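Local atomic coordinates of metallo-carboxypeptidase (Pseudomonas aeruginosa, PDB entry 4A39), a protein that is a zinc-dependent carboxypeptidase of the M14 family, probably removing C-terminal residues from peptides or proteins, as its mammalian cytosolic relatives do. Residues L38-D43 with Q47-F52; Q154-E159 with G224-N229; A177-G182 with R241-P246; R231-A234 with D238-R241. All coordinates share one frame; numbering follows the deposited sequence.

Contact 1 of 4, residues L38-D43 with Q47-F52; sequences LAIRPD and QHFQWF
The connection between strands 36-39 and 53-57 of the N-terminal domain doubles back on itself here, and Pro-42, Asp-43 and Ile-40 of its first arm meet His-48, Phe-49 and Trp-51 of its second. One backbone bond closes the loop: Asp-43 N donates to His-48 O over 2.8 Å, with 152° at the hydrogen. The same carbonyl receives a CA-H...O contact from Pro-42 CA at 3.4 Å. Phe-49 turns its ring toward the first arm with CG between the backbone N and the carbonyl carbon (chi1 71°). Its CD1 thereby reaches Ile-40 CB at 3.5 Å, while CD2 approaches Pro-42 CG at 4.1 Å, so the two ortho carbons serve different neighbours. This connection between two strands of the N-terminal domain also reaches the catalytic domain: Asp-43 OD1 accepts from Leu-230 N, and OD2 from the backbone N of Arg-231 and Thr-232. Three amides thus hold this buried carboxylate. Further along, the Ile-40 CG2 methyl presses on Trp-51 O at 3.3 Å and CD1 lies 3.7 Å from Gln-50 O. His-48 sends its ring away from the first arm, where ND1 bonds to Ser-46 OG.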
loop_
_atom_site.group_PDB
_atom_site.type_symbol
_atom_site.label_atom_id
_atom_site.label_comp_id
_atom_site.label_asym_id
_atom_site.label_seq_id
_atom_site.Cartn_x
_atom_site.Cartn_y
_atom_site.Cartn_z
ATOM N N LEU A 38 6.498 23.219 9.929
ATOM C CA LEU A 38 7.270 22.101 9.398
ATOM C C LEU A 38 7.090 22.010 7.889
ATOM O O LEU A 38 6.144 22.564 7.337
ATOM C CB LEU A 38 6.781 20.785 10.014
ATOM C CG LEU A 38 6.701 20.697 11.536
ATOM C CD1 LEU A 38 5.855 19.494 11.923
ATOM C CD2 LEU A 38 8.100 20.602 12.128
ATOM N N ALA A 39 8.003 21.302 7.231
ATOM C CA ALA A 39 7.923 21.101 5.786
ATOM C C ALA A 39 8.145 19.626 5.457
ATOM O O ALA A 39 8.898 18.930 6.143
ATOM C CB ALA A 39 8.963 21.954 5.067
ATOM N N ILE A 40 7.474 19.151 4.416
ATOM C CA ILE A 40 7.617 17.768 3.988
ATOM C C ILE A 40 8.854 17.704 3.096
ATOM O O ILE A 40 9.129 18.628 2.319
ATOM C CB ILE A 40 6.361 17.298 3.211
ATOM C CG1 ILE A 40 5.115 17.511 4.080
ATOM C CG2 ILE A 40 6.487 15.816 2.843
ATOM C CD1 ILE A 40 3.801 17.210 3.368
ATOM N N ARG A 41 9.615 16.624 3.227
ATOM C CA ARG A 41 10.838 16.443 2.448
ATOM C C ARG A 41 10.599 15.686 1.141
ATOM O O ARG A 41 9.940 14.644 1.127
ATOM C CB ARG A 41 11.872 15.678 3.278
ATOM C CG ARG A 41 13.259 15.591 2.649
ATOM C CD ARG A 41 13.921 14.264 3.000
ATOM N NE ARG A 41 13.386 13.174 2.187
ATOM C CZ ARG A 41 12.963 12.009 2.663
ATOM N NH1 ARG A 41 13.002 11.760 3.968
ATOM N NH2 ARG A 41 12.495 11.089 1.828
ATOM N N PRO A 42 11.131 16.199 0.021
ATOM C CA PRO A 42 10.952 15.517 -1.267
ATOM C C PRO A 42 11.686 14.171 -1.278
ATOM O O PRO A 42 12.604 13.951 -0.488
ATOM C CB PRO A 42 11.565 16.495 -2.265
ATOM C CG PRO A 42 11.333 17.836 -1.609
ATOM C CD PRO A 42 11.700 17.544 -0.176
ATOM N N ASP A 43 11.279 13.279 -2.175
ATOM C CA ASP A 43 11.910 11.962 -2.299
ATOM C C ASP A 43 13.430 12.058 -2.493
ATOM O O ASP A 43 13.941 13.062 -2.994
ATOM C CB ASP A 43 11.293 11.199 -3.475
ATOM C CG ASP A 43 9.946 10.583 -3.132
ATOM O OD1 ASP A 43 9.448 10.823 -2.012
ATOM O OD2 ASP A 43 9.391 9.854 -3.986
ATOM N N GLN A 47 11.227 14.800 -7.268
ATOM C CA GLN A 47 10.525 15.952 -6.706
ATOM C C GLN A 47 9.297 15.635 -5.863
ATOM O O GLN A 47 8.810 16.494 -5.126
ATOM C CB GLN A 47 10.105 16.907 -7.832
ATOM C CG GLN A 47 9.128 16.287 -8.824
ATOM C CD GLN A 47 8.053 17.256 -9.273
ATOM O OE1 GLN A 47 8.341 18.282 -9.895
ATOM N NE2 GLN A 47 6.803 16.938 -8.952
ATOM N N HIS A 48 8.797 14.407 -5.967
ATOM C CA HIS A 48 7.595 14.009 -5.238
ATOM C C HIS A 48 7.656 14.074 -3.724
ATOM O O HIS A 48 8.697 13.860 -3.115
ATOM C CB HIS A 48 7.199 12.567 -5.573
ATOM C CG HIS A 48 7.187 12.251 -7.031
ATOM N ND1 HIS A 48 8.326 11.904 -7.727
ATOM C CD2 HIS A 48 6.170 12.203 -7.924
ATOM C CE1 HIS A 48 8.009 11.655 -8.986
ATOM N NE2 HIS A 48 6.708 11.828 -9.131
ATOM N N PHE A 49 6.504 14.356 -3.128
ATOM C CA PHE A 49 6.353 14.342 -1.686
ATOM C C PHE A 49 4.898 14.490 -1.292
ATOM O O PHE A 49 4.098 15.079 -2.021
ATOM C CB PHE A 49 7.216 15.405 -0.975
ATOM C CG PHE A 49 6.757 16.831 -1.160
ATOM C CD1 PHE A 49 5.844 17.405 -0.278
ATOM C CD2 PHE A 49 7.305 17.625 -2.158
ATOM C CE1 PHE A 49 5.494 18.753 -0.385
ATOM C CE2 PHE A 49 6.964 18.970 -2.274
ATOM C CZ PHE A 49 6.058 19.538 -1.386
ATOM N N GLN A 50 4.569 13.895 -0.151
ATOM C CA GLN A 50 3.230 13.946 0.429
ATOM C C GLN A 50 3.304 13.229 1.773
ATOM O O GLN A 50 2.782 13.718 2.771
ATOM C CB GLN A 50 2.198 13.259 -0.469
ATOM C CG GLN A 50 0.759 13.467 0.009
ATOM C CD GLN A 50 -0.039 14.419 -0.873
ATOM O OE1 GLN A 50 0.515 15.123 -1.718
ATOM N NE2 GLN A 50 -1.354 14.444 -0.669
ATOM N N TRP A 51 3.958 12.070 1.785
ATOM C CA TRP A 51 4.127 11.288 3.007
ATOM C C TRP A 51 4.994 12.033 4.019
ATOM O O TRP A 51 5.998 12.642 3.660
ATOM C CB TRP A 51 4.767 9.923 2.683
ATOM C CG TRP A 51 5.294 9.190 3.894
ATOM C CD1 TRP A 51 6.551 9.283 4.429
ATOM C CD2 TRP A 51 4.556 8.310 4.754
ATOM N NE1 TRP A 51 6.637 8.519 5.568
ATOM C CE2 TRP A 51 5.427 7.913 5.793
ATOM C CE3 TRP A 51 3.241 7.823 4.751
ATOM C CZ2 TRP A 51 5.026 7.049 6.821
ATOM C CZ3 TRP A 51 2.840 6.963 5.776
ATOM C CH2 TRP A 51 3.733 6.587 6.795
ATOM N N PHE A 52 4.575 12.005 5.280
ATOM C CA PHE A 52 5.325 12.636 6.361
ATOM C C PHE A 52 5.232 11.710 7.564
ATOM O O PHE A 52 4.297 10.918 7.672
ATOM C CB PHE A 52 4.756 14.029 6.694
ATOM C CG PHE A 52 3.328 14.018 7.177
ATOM C CD1 PHE A 52 3.030 13.824 8.523
ATOM C CD2 PHE A 52 2.283 14.226 6.283
ATOM C CE1 PHE A 52 1.707 13.839 8.973
ATOM C CE2 PHE A 52 0.959 14.244 6.716
ATOM C CZ PHE A 52 0.669 14.049 8.067
#

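Contact 2 of 4, residues Q154-E159 with G224-N229; sequences QGRDIE and GAFHGN
Arg-156 sets CG anti to its carbonyl carbon (chi1 -66°) and stays extended from CG to NE, which carries its guanidinium across to Phe-226, whose own CG is anti to the backbone N (chi1 178°). The two side chains cross at about a right angle, but their flat groups are inclined by only 26°. Contact is made at one corner of the ring: Arg-156 NH2 lies 3.2 Å from Phe-226 CD2 and 3.6 Å from Phe-226 CE2, in an oblique approach. Phe-226 CB adds cover over one guanidinium face, 4.0 Å above the plane and offset toward its rim. The arginine belongs to the turn that leads into strand 157-163 of the catalytic domain's mixed sheet, whereas Phe-226 belongs to helix 222-226. Just beyond, Gly-228 has positive phi, and Gly-228 N bonds to Ala-225 O at 3.0 Å while Asn-229 N bonds to Gly-224 O at 2.9 Å, the pair that defines a Schellman motif. Asp-223 of the same helix ties the turn down, forming a salt bridge with Arg-156 NH1 and accepting from Gln-154 N. Beside Phe-226, His-227 places its imidazole so that Phe-226 CD2 stands over the ring centre, 4.0 Å above its plane. Gln-154 OE1 also approaches that imidazole, but too closely in the model, so this meeting is doubtful as a contact.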
loop_
_atom_site.group_PDB
_atom_site.type_symbol
_atom_site.label_atom_id
_atom_site.label_comp_id
_atom_site.label_asym_id
_atom_site.label_seq_id
_atom_site.Cartn_x
_atom_site.Cartn_y
_atom_site.Cartn_z
ATOM N N GLN A 154 19.725 -0.193 -3.220
ATOM C CA GLN A 154 20.623 -0.039 -2.082
ATOM C C GLN A 154 20.940 -1.323 -1.313
ATOM O O GLN A 154 21.442 -1.270 -0.192
ATOM C CB GLN A 154 20.075 1.023 -1.128
ATOM C CG GLN A 154 19.847 2.372 -1.804
ATOM C CD GLN A 154 19.527 3.466 -0.812
ATOM O OE1 GLN A 154 18.738 3.264 0.106
ATOM N NE2 GLN A 154 20.138 4.636 -0.993
ATOM N N GLY A 155 20.639 -2.472 -1.908
ATOM C CA GLY A 155 20.961 -3.737 -1.266
ATOM C C GLY A 155 20.038 -4.283 -0.194
ATOM O O GLY A 155 20.501 -4.917 0.754
ATOM N N ARG A 156 18.740 -4.037 -0.328
ATOM C CA ARG A 156 17.771 -4.559 0.627
ATOM C C ARG A 156 17.014 -5.700 -0.055
ATOM O O ARG A 156 16.848 -5.699 -1.276
ATOM C CB ARG A 156 16.811 -3.451 1.072
ATOM C CG ARG A 156 17.493 -2.343 1.872
ATOM C CD ARG A 156 16.484 -1.388 2.499
ATOM N NE ARG A 156 17.132 -0.427 3.390
ATOM C CZ ARG A 156 17.794 0.653 2.983
ATOM N NH1 ARG A 156 17.896 0.929 1.689
ATOM N NH2 ARG A 156 18.365 1.453 3.875
ATOM N N ASP A 157 16.571 -6.679 0.730
ATOM C CA ASP A 157 15.859 -7.836 0.189
ATOM C C ASP A 157 14.445 -7.581 -0.324
ATOM O O ASP A 157 13.679 -6.839 0.284
ATOM C CB ASP A 157 15.758 -8.951 1.237
ATOM C CG ASP A 157 17.064 -9.689 1.450
ATOM O OD1 ASP A 157 17.863 -9.763 0.498
ATOM O OD2 ASP A 157 17.274 -10.219 2.562
ATOM N N ILE A 158 14.113 -8.228 -1.440
ATOM C CA ILE A 158 12.773 -8.168 -2.025
ATOM C C ILE A 158 12.325 -9.634 -2.022
ATOM O O ILE A 158 12.508 -10.347 -3.007
ATOM C CB ILE A 158 12.777 -7.677 -3.495
ATOM C CG1 ILE A 158 13.536 -6.356 -3.625
ATOM C CG2 ILE A 158 11.343 -7.519 -3.982
ATOM C CD1 ILE A 158 12.881 -5.209 -2.924
ATOM N N GLU A 159 11.753 -10.090 -0.914
ATOM C CA GLU A 159 11.324 -11.484 -0.821
ATOM C C GLU A 159 10.092 -11.835 -1.638
ATOM O O GLU A 159 9.122 -11.082 -1.672
ATOM C CB GLU A 159 11.055 -11.872 0.637
ATOM C CG GLU A 159 12.264 -11.753 1.548
ATOM C CD GLU A 159 12.276 -10.459 2.332
ATOM O OE1 GLU A 159 11.756 -9.445 1.815
ATOM O OE2 GLU A 159 12.815 -10.455 3.461
ATOM N N GLY A 224 12.707 2.929 -0.667
ATOM C CA GLY A 224 11.820 4.072 -0.549
ATOM C C GLY A 224 11.096 4.121 0.785
ATOM O O GLY A 224 10.970 5.185 1.383
ATOM N N ALA A 225 10.605 2.976 1.249
ATOM C CA ALA A 225 9.890 2.932 2.519
ATOM C C ALA A 225 10.793 3.377 3.666
ATOM O O ALA A 225 10.440 4.274 4.432
ATOM C CB ALA A 225 9.360 1.523 2.775
ATOM N N PHE A 226 11.968 2.766 3.769
ATOM C CA PHE A 226 12.905 3.111 4.832
ATOM C C PHE A 226 13.268 4.597 4.837
ATOM O O PHE A 226 13.384 5.212 5.899
ATOM C CB PHE A 226 14.184 2.280 4.700
ATOM C CG PHE A 226 15.219 2.613 5.727
ATOM C CD1 PHE A 226 15.086 2.168 7.039
ATOM C CD2 PHE A 226 16.313 3.405 5.393
ATOM C CE1 PHE A 226 16.032 2.513 8.008
ATOM C CE2 PHE A 226 17.261 3.755 6.352
ATOM C CZ PHE A 226 17.120 3.309 7.661
ATOM N N HIS A 227 13.452 5.175 3.654
ATOM C CA HIS A 227 13.829 6.583 3.563
ATOM C C HIS A 227 12.685 7.577 3.668
ATOM O O HIS A 227 12.887 8.785 3.533
ATOM C CB HIS A 227 14.618 6.836 2.280
ATOM C CG HIS A 227 16.043 6.385 2.366
ATOM N ND1 HIS A 227 16.539 5.330 1.633
ATOM C CD2 HIS A 227 17.061 6.815 3.148
ATOM C CE1 HIS A 227 17.804 5.128 1.960
ATOM N NE2 HIS A 227 18.144 6.015 2.877
ATOM N N GLY A 228 11.483 7.074 3.920
ATOM C CA GLY A 228 10.342 7.963 4.043
ATOM C C GLY A 228 9.935 8.632 2.742
ATOM O O GLY A 228 9.408 9.741 2.756
ATOM N N ASN A 229 10.190 7.957 1.623
ATOM C CA ASN A 229 9.830 8.457 0.297
ATOM C C ASN A 229 8.331 8.265 0.104
ATOM O O ASN A 229 7.692 7.522 0.850
ATOM C CB ASN A 229 10.519 7.645 -0.807
ATOM C CG ASN A 229 11.871 8.198 -1.220
ATOM O OD1 ASN A 229 12.476 7.697 -2.176
ATOM N ND2 ASN A 229 12.352 9.218 -0.522
#

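Contact 3 of 4, residues A177-G182 with R241-P246; sequences AQQHPG and RAWLEP. With ZN (zinc ion), chain C; GEM ((2-guanidinoethylmercapto)succinic acid), chain D.
Gln-179 OE1 takes the indole N-H of Trp-243, with NE1 to OE1 at 2.9 Å and 161° at the hydrogen. The oxygen lies in the indole plane, at the ring's edge, while the amide stands 74° to the ring. Both residues are buried, so the bond satisfies an indole N-H inside the protein. Gln-179 NE2 donates to Asn-240 OD1 and Asp-271 OD1, and with these three bonds the rotation of the amide is fixed. The segment 177-182 leaves the end of strand 171-177 in the central sheet and carries the histidine that opens the M14 zinc-binding sequence, His-180 followed two residues on by Gly-182 and then by Glu-183. His-180 ND1 binds the zinc at 2.1 Å; Glu-183, His-273 and the inhibitor oxygen O13, the last at 2.2 Å from zinc, complete the site. With CG anti to the carbonyl carbon (chi1 -67°), the imidazole turns ND1 to the metal and NE2 to Asp-238 OD1, a second-shell carboxylate that orients the ring. The inhibitor also spans the two segments: its other carboxylate is held end-on by the two terminal nitrogens of Arg-241, one to each oxygen, with NH1 3.0 Å from O14 and NH2 3.0 Å from O15. Trp-243 meanwhile packs its ring against helices 252-264 and 332-340.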
loop_
_atom_site.group_PDB
_atom_site.type_symbol
_atom_site.label_atom_id
_atom_site.label_comp_id
_atom_site.label_asym_id
_atom_site.label_seq_id
_atom_site.Cartn_x
_atom_site.Cartn_y
_atom_site.Cartn_z
ATOM N N ALA A 177 2.920 -5.707 -3.290
ATOM C CA ALA A 177 2.515 -4.496 -2.585
ATOM C C ALA A 177 3.552 -3.399 -2.416
ATOM O O ALA A 177 4.759 -3.637 -2.435
ATOM C CB ALA A 177 1.979 -4.882 -1.210
ATOM N N GLN A 178 3.031 -2.192 -2.231
ATOM C CA GLN A 178 3.803 -0.984 -1.975
ATOM C C GLN A 178 4.925 -0.605 -2.935
ATOM O O GLN A 178 6.042 -0.307 -2.505
ATOM C CB GLN A 178 4.334 -1.023 -0.528
ATOM C CG GLN A 178 4.142 0.298 0.237
ATOM C CD GLN A 178 4.384 0.161 1.734
ATOM O OE1 GLN A 178 3.853 -0.742 2.373
ATOM N NE2 GLN A 178 5.176 1.073 2.303
ATOM N N GLN A 179 4.637 -0.619 -4.233
ATOM C CA GLN A 179 5.630 -0.187 -5.215
ATOM C C GLN A 179 5.937 1.280 -4.916
ATOM O O GLN A 179 7.048 1.756 -5.147
ATOM C CB GLN A 179 5.091 -0.298 -6.635
ATOM C CG GLN A 179 5.058 -1.695 -7.200
ATOM C CD GLN A 179 4.777 -1.661 -8.682
ATOM O OE1 GLN A 179 5.669 -1.369 -9.487
ATOM N NE2 GLN A 179 3.528 -1.922 -9.056
ATOM N N HIS A 180 4.929 2.000 -4.431
ATOM C CA HIS A 180 5.089 3.404 -4.052
ATOM C C HIS A 180 5.263 3.350 -2.536
ATOM O O HIS A 180 4.330 3.016 -1.805
ATOM C CB HIS A 180 3.845 4.191 -4.465
ATOM C CG HIS A 180 3.672 4.277 -5.950
ATOM N ND1 HIS A 180 2.471 4.035 -6.579
ATOM C CD2 HIS A 180 4.557 4.570 -6.932
ATOM C CE1 HIS A 180 2.622 4.173 -7.884
ATOM N NE2 HIS A 180 3.879 4.496 -8.125
ATOM N N PRO A 181 6.472 3.687 -2.050
ATOM C CA PRO A 181 6.828 3.665 -0.627
ATOM C C PRO A 181 5.915 4.335 0.387
ATOM O O PRO A 181 5.791 3.852 1.514
ATOM C CB PRO A 181 8.241 4.244 -0.619
ATOM C CG PRO A 181 8.204 5.219 -1.748
ATOM C CD PRO A 181 7.498 4.411 -2.825
ATOM N N GLY A 182 5.277 5.434 -0.000
ATOM C CA GLY A 182 4.408 6.126 0.936
ATOM C C GLY A 182 3.053 5.485 1.172
ATOM O O GLY A 182 2.321 5.891 2.079
ATOM N N ARG A 241 5.828 2.647 -13.345
ATOM C CA ARG A 241 5.905 3.222 -14.684
ATOM C C ARG A 241 7.100 2.546 -15.361
ATOM O O ARG A 241 7.536 2.964 -16.433
ATOM C CB ARG A 241 6.141 4.736 -14.631
ATOM C CG ARG A 241 4.985 5.540 -14.058
ATOM C CD ARG A 241 3.758 5.484 -14.953
ATOM N NE ARG A 241 2.681 6.306 -14.410
ATOM C CZ ARG A 241 1.948 5.971 -13.351
ATOM N NH1 ARG A 241 2.164 4.822 -12.723
ATOM N NH2 ARG A 241 1.013 6.800 -12.901
ATOM N N ALA A 242 7.618 1.492 -14.728
ATOM C CA ALA A 242 8.784 0.783 -15.254
ATOM C C ALA A 242 8.504 -0.626 -15.753
ATOM O O ALA A 242 9.436 -1.388 -16.007
ATOM C CB ALA A 242 9.876 0.729 -14.190
ATOM N N TRP A 243 7.236 -0.980 -15.922
ATOM C CA TRP A 243 6.931 -2.334 -16.359
ATOM C C TRP A 243 7.078 -2.612 -17.848
ATOM O O TRP A 243 7.244 -3.762 -18.253
ATOM C CB TRP A 243 5.547 -2.735 -15.854
ATOM C CG TRP A 243 5.552 -2.877 -14.363
ATOM C CD1 TRP A 243 5.646 -1.869 -13.445
ATOM C CD2 TRP A 243 5.557 -4.101 -13.617
ATOM N NE1 TRP A 243 5.713 -2.389 -12.174
ATOM C CE2 TRP A 243 5.660 -3.755 -12.249
ATOM C CE3 TRP A 243 5.486 -5.456 -13.968
ATOM C CZ2 TRP A 243 5.695 -4.713 -11.234
ATOM C CZ3 TRP A 243 5.521 -6.411 -12.956
ATOM C CH2 TRP A 243 5.625 -6.035 -11.606
ATOM N N LEU A 244 7.035 -1.570 -18.665
ATOM C CA LEU A 244 7.188 -1.766 -20.097
ATOM C C LEU A 244 8.672 -1.900 -20.428
ATOM O O LEU A 244 9.054 -2.646 -21.333
ATOM C CB LEU A 244 6.579 -0.586 -20.860
ATOM C CG LEU A 244 6.449 -0.728 -22.377
ATOM C CD1 LEU A 244 5.632 -1.973 -22.716
ATOM C CD2 LEU A 244 5.786 0.523 -22.939
ATOM N N GLU A 245 9.510 -1.187 -19.681
ATOM C CA GLU A 245 10.953 -1.213 -19.900
ATOM C C GLU A 245 11.737 -1.208 -18.583
ATOM O O GLU A 245 12.371 -0.210 -18.225
ATOM C CB GLU A 245 11.365 -0.011 -20.753
ATOM C CG GLU A 245 10.649 0.060 -22.092
ATOM C CD GLU A 245 10.928 1.346 -22.845
ATOM O OE1 GLU A 245 10.613 2.431 -22.312
ATOM O OE2 GLU A 245 11.458 1.273 -23.975
ATOM N N PRO A 246 11.706 -2.332 -17.847
ATOM C CA PRO A 246 12.414 -2.451 -16.571
ATOM C C PRO A 246 13.930 -2.487 -16.739
ATOM O O PRO A 246 14.441 -2.799 -17.815
ATOM C CB PRO A 246 11.853 -3.744 -15.985
ATOM C CG PRO A 246 11.591 -4.564 -17.196
ATOM C CD PRO A 246 10.962 -3.568 -18.147
HETATM ZN ZN ZN C . 0.557 3.708 -5.792
HETATM C C8 GEM D . -1.751 4.284 -9.836
HETATM S S7 GEM D . -1.790 2.472 -9.585
HETATM C C6 GEM D . -3.017 1.985 -10.851
HETATM C C5 GEM D . -4.072 3.050 -11.161
HETATM N N3 GEM D . -3.472 4.168 -11.903
HETATM C C1 GEM D . -3.856 4.405 -13.156
HETATM N N4 GEM D . -4.769 3.619 -13.722
HETATM N N2 GEM D . -3.330 5.411 -13.846
HETATM C C9 GEM D . -0.344 4.774 -10.185
HETATM O O14 GEM D . 0.546 3.910 -10.358
HETATM O O15 GEM D . -0.187 6.009 -10.271
HETATM C C10 GEM D . -2.290 5.018 -8.606
HETATM C C11 GEM D . -1.440 4.748 -7.362
HETATM O O12 GEM D . -2.035 4.358 -6.332
HETATM O O13 GEM D . -0.213 4.954 -7.462
#

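Contact 4 of 4, residues R231-A234 with D238-R241; sequences RTNA and DLNR. With GEM ((2-guanidinoethylmercapto)succinic acid), chain D.
Arg-231 and Asp-238 form the tight part of this contact, a salt bridge in which both nitrogens go to one oxygen: Asp-238 OD2 lies 2.8 Å from Arg-231 NE and 3.0 Å from Arg-231 NH2. The planes of guanidinium and carboxylate are 87° apart, so the grip is not coplanar; NH2 uses the syn lone pair, whereas NE comes from above the carboxylate plane. Asp-238 OD1, the partner of His-180, also closes an Asx turn by accepting from Asn-240 N. With CG of Arg-231 anti to the backbone N (chi1 -167°) and the chain bent at chi2, the guanidinium comes back to the aspartate and on to the inhibitor. There NH2 donates to O15 over 2.7 Å at 174°, and NH1 to O13, the zinc-bound oxygen. Asn-240 ND2 reaches O14 at 2.8 Å, nearly straight as well. Because Arg-241 shares the same carboxylate, its NH2 comes within 3.4 Å of Arg-231 NH2, two cations gathered round one anion. Asn-240 and Arg-241 probably mark the site for the substrate's C-terminal carboxylate, as in other M14 carboxypeptidases. The other end is looser. Asn-233 ND2, which donates to Arg-250 O and Glu-253 OE1, touches the Leu-239 CD2 methyl only at 3.8 Å, and a water fills in between the backbones, donating to Arg-231 O and accepting from Leu-239 N. Both segments belong to the loop between helices 222-226 and 252-264: Leu-239 rests on helix 252-264, and Asn-240 faces strand 268-275.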
loop_
_atom_site.group_PDB
_atom_site.type_symbol
_atom_site.label_atom_id
_atom_site.label_comp_id
_atom_site.label_asym_id
_atom_site.label_seq_id
_atom_site.Cartn_x
_atom_site.Cartn_y
_atom_site.Cartn_z
ATOM N N ARG A 231 6.867 8.344 -3.557
ATOM C CA ARG A 231 6.683 7.775 -4.882
ATOM C C ARG A 231 7.748 6.922 -5.561
ATOM O O ARG A 231 7.420 5.937 -6.232
ATOM C CB ARG A 231 6.362 8.945 -5.812
ATOM C CG ARG A 231 5.824 8.579 -7.168
ATOM C CD ARG A 231 4.365 8.234 -7.064
ATOM N NE ARG A 231 3.847 7.796 -8.351
ATOM C CZ ARG A 231 2.633 7.295 -8.538
ATOM N NH1 ARG A 231 1.793 7.170 -7.514
ATOM N NH2 ARG A 231 2.269 6.899 -9.749
ATOM N N THR A 232 9.009 7.297 -5.402
ATOM C CA THR A 232 10.085 6.608 -6.106
ATOM C C THR A 232 11.036 5.722 -5.316
ATOM O O THR A 232 11.086 5.781 -4.089
ATOM C CB THR A 232 10.929 7.640 -6.880
ATOM O OG1 THR A 232 11.459 8.615 -5.968
ATOM C CG2 THR A 232 10.069 8.352 -7.921
ATOM N N ASN A 233 11.781 4.884 -6.037
ATOM C CA ASN A 233 12.763 4.024 -5.395
ATOM C C ASN A 233 14.015 4.879 -5.215
ATOM O O ASN A 233 13.987 6.077 -5.514
ATOM C CB ASN A 233 13.034 2.744 -6.222
ATOM C CG ASN A 233 13.867 2.979 -7.485
ATOM O OD1 ASN A 233 14.096 4.106 -7.912
ATOM N ND2 ASN A 233 14.308 1.880 -8.098
ATOM N N ALA A 234 15.094 4.285 -4.722
ATOM C CA ALA A 234 16.319 5.038 -4.463
ATOM C C ALA A 234 16.891 5.780 -5.661
ATOM O O ALA A 234 17.433 6.873 -5.500
ATOM C CB ALA A 234 17.388 4.116 -3.865
ATOM N N ASP A 238 9.825 5.808 -10.701
ATOM C CA ASP A 238 8.476 5.449 -10.260
ATOM C C ASP A 238 8.360 3.999 -10.727
ATOM O O ASP A 238 8.235 3.742 -11.924
ATOM C CB ASP A 238 7.423 6.302 -10.980
ATOM C CG ASP A 238 5.995 5.985 -10.535
ATOM O OD1 ASP A 238 5.737 4.847 -10.089
ATOM O OD2 ASP A 238 5.124 6.874 -10.648
ATOM N N LEU A 239 8.412 3.055 -9.792
ATOM C CA LEU A 239 8.353 1.646 -10.156
ATOM C C LEU A 239 7.110 1.255 -10.944
ATOM O O LEU A 239 7.165 0.355 -11.786
ATOM C CB LEU A 239 8.484 0.764 -8.908
ATOM C CG LEU A 239 9.845 0.800 -8.202
ATOM C CD1 LEU A 239 9.850 -0.218 -7.069
ATOM C CD2 LEU A 239 10.957 0.480 -9.191
ATOM N N ASN A 240 5.988 1.928 -10.704
ATOM C CA ASN A 240 4.804 1.551 -11.451
ATOM C C ASN A 240 4.689 2.205 -12.821
ATOM O O ASN A 240 3.597 2.311 -13.383
ATOM C CB ASN A 240 3.530 1.777 -10.640
ATOM C CG ASN A 240 2.428 0.831 -11.064
ATOM O OD1 ASN A 240 2.695 -0.328 -11.390
ATOM N ND2 ASN A 240 1.195 1.307 -11.063
ATOM N N ARG A 241 5.828 2.647 -13.345
ATOM C CA ARG A 241 5.905 3.222 -14.684
ATOM C C ARG A 241 7.100 2.546 -15.361
ATOM O O ARG A 241 7.536 2.964 -16.433
ATOM C CB ARG A 241 6.141 4.736 -14.631
ATOM C CG ARG A 241 4.985 5.540 -14.058
ATOM C CD ARG A 241 3.758 5.484 -14.953
ATOM N NE ARG A 241 2.681 6.306 -14.410
ATOM C CZ ARG A 241 1.948 5.971 -13.351
ATOM N NH1 ARG A 241 2.164 4.822 -12.723
ATOM N NH2 ARG A 241 1.013 6.800 -12.901
HETATM C C8 GEM D . -1.751 4.284 -9.836
HETATM S S7 GEM D . -1.790 2.472 -9.585
HETATM C C6 GEM D . -3.017 1.985 -10.851
HETATM C C5 GEM D . -4.072 3.050 -11.161
HETATM N N3 GEM D . -3.472 4.168 -11.903
HETATM C C1 GEM D . -3.856 4.405 -13.156
HETATM N N4 GEM D . -4.769 3.619 -13.722
HETATM N N2 GEM D . -3.330 5.411 -13.846
HETATM C C9 GEM D . -0.344 4.774 -10.185
HETATM O O14 GEM D . 0.546 3.910 -10.358
HETATM O O15 GEM D . -0.187 6.009 -10.271
HETATM C C10 GEM D . -2.290 5.018 -8.606
HETATM C C11 GEM D . -1.440 4.748 -7.362
HETATM O O12 GEM D . -2.035 4.358 -6.332
HETATM O O13 GEM D . -0.213 4.954 -7.462
HETATM O O HOH W 1 8.241 3.533 -6.983
#

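Overall arrangement
Contacts 3 and 4 supply four of the eleven residues of the inhibitor pocket: their centres lie about 5 Å apart, they share Arg-241, and both touch the bound inhibitor. Contact 1 stands about 15 Å from contact 4, centre to centre, yet the carboxylate of Asp-43 joins the N-terminal domain to the segment carrying Arg-231. Contact 2, about 11 Å from contact 4 between centres, lies near the surface, away from the annotated sites. It still reaches both domains: Arg-41 NH2 of contact 1 probably bonds to His-227 O at 2.9 Å, and Pro-181 of contact 3 packs on Gly-224.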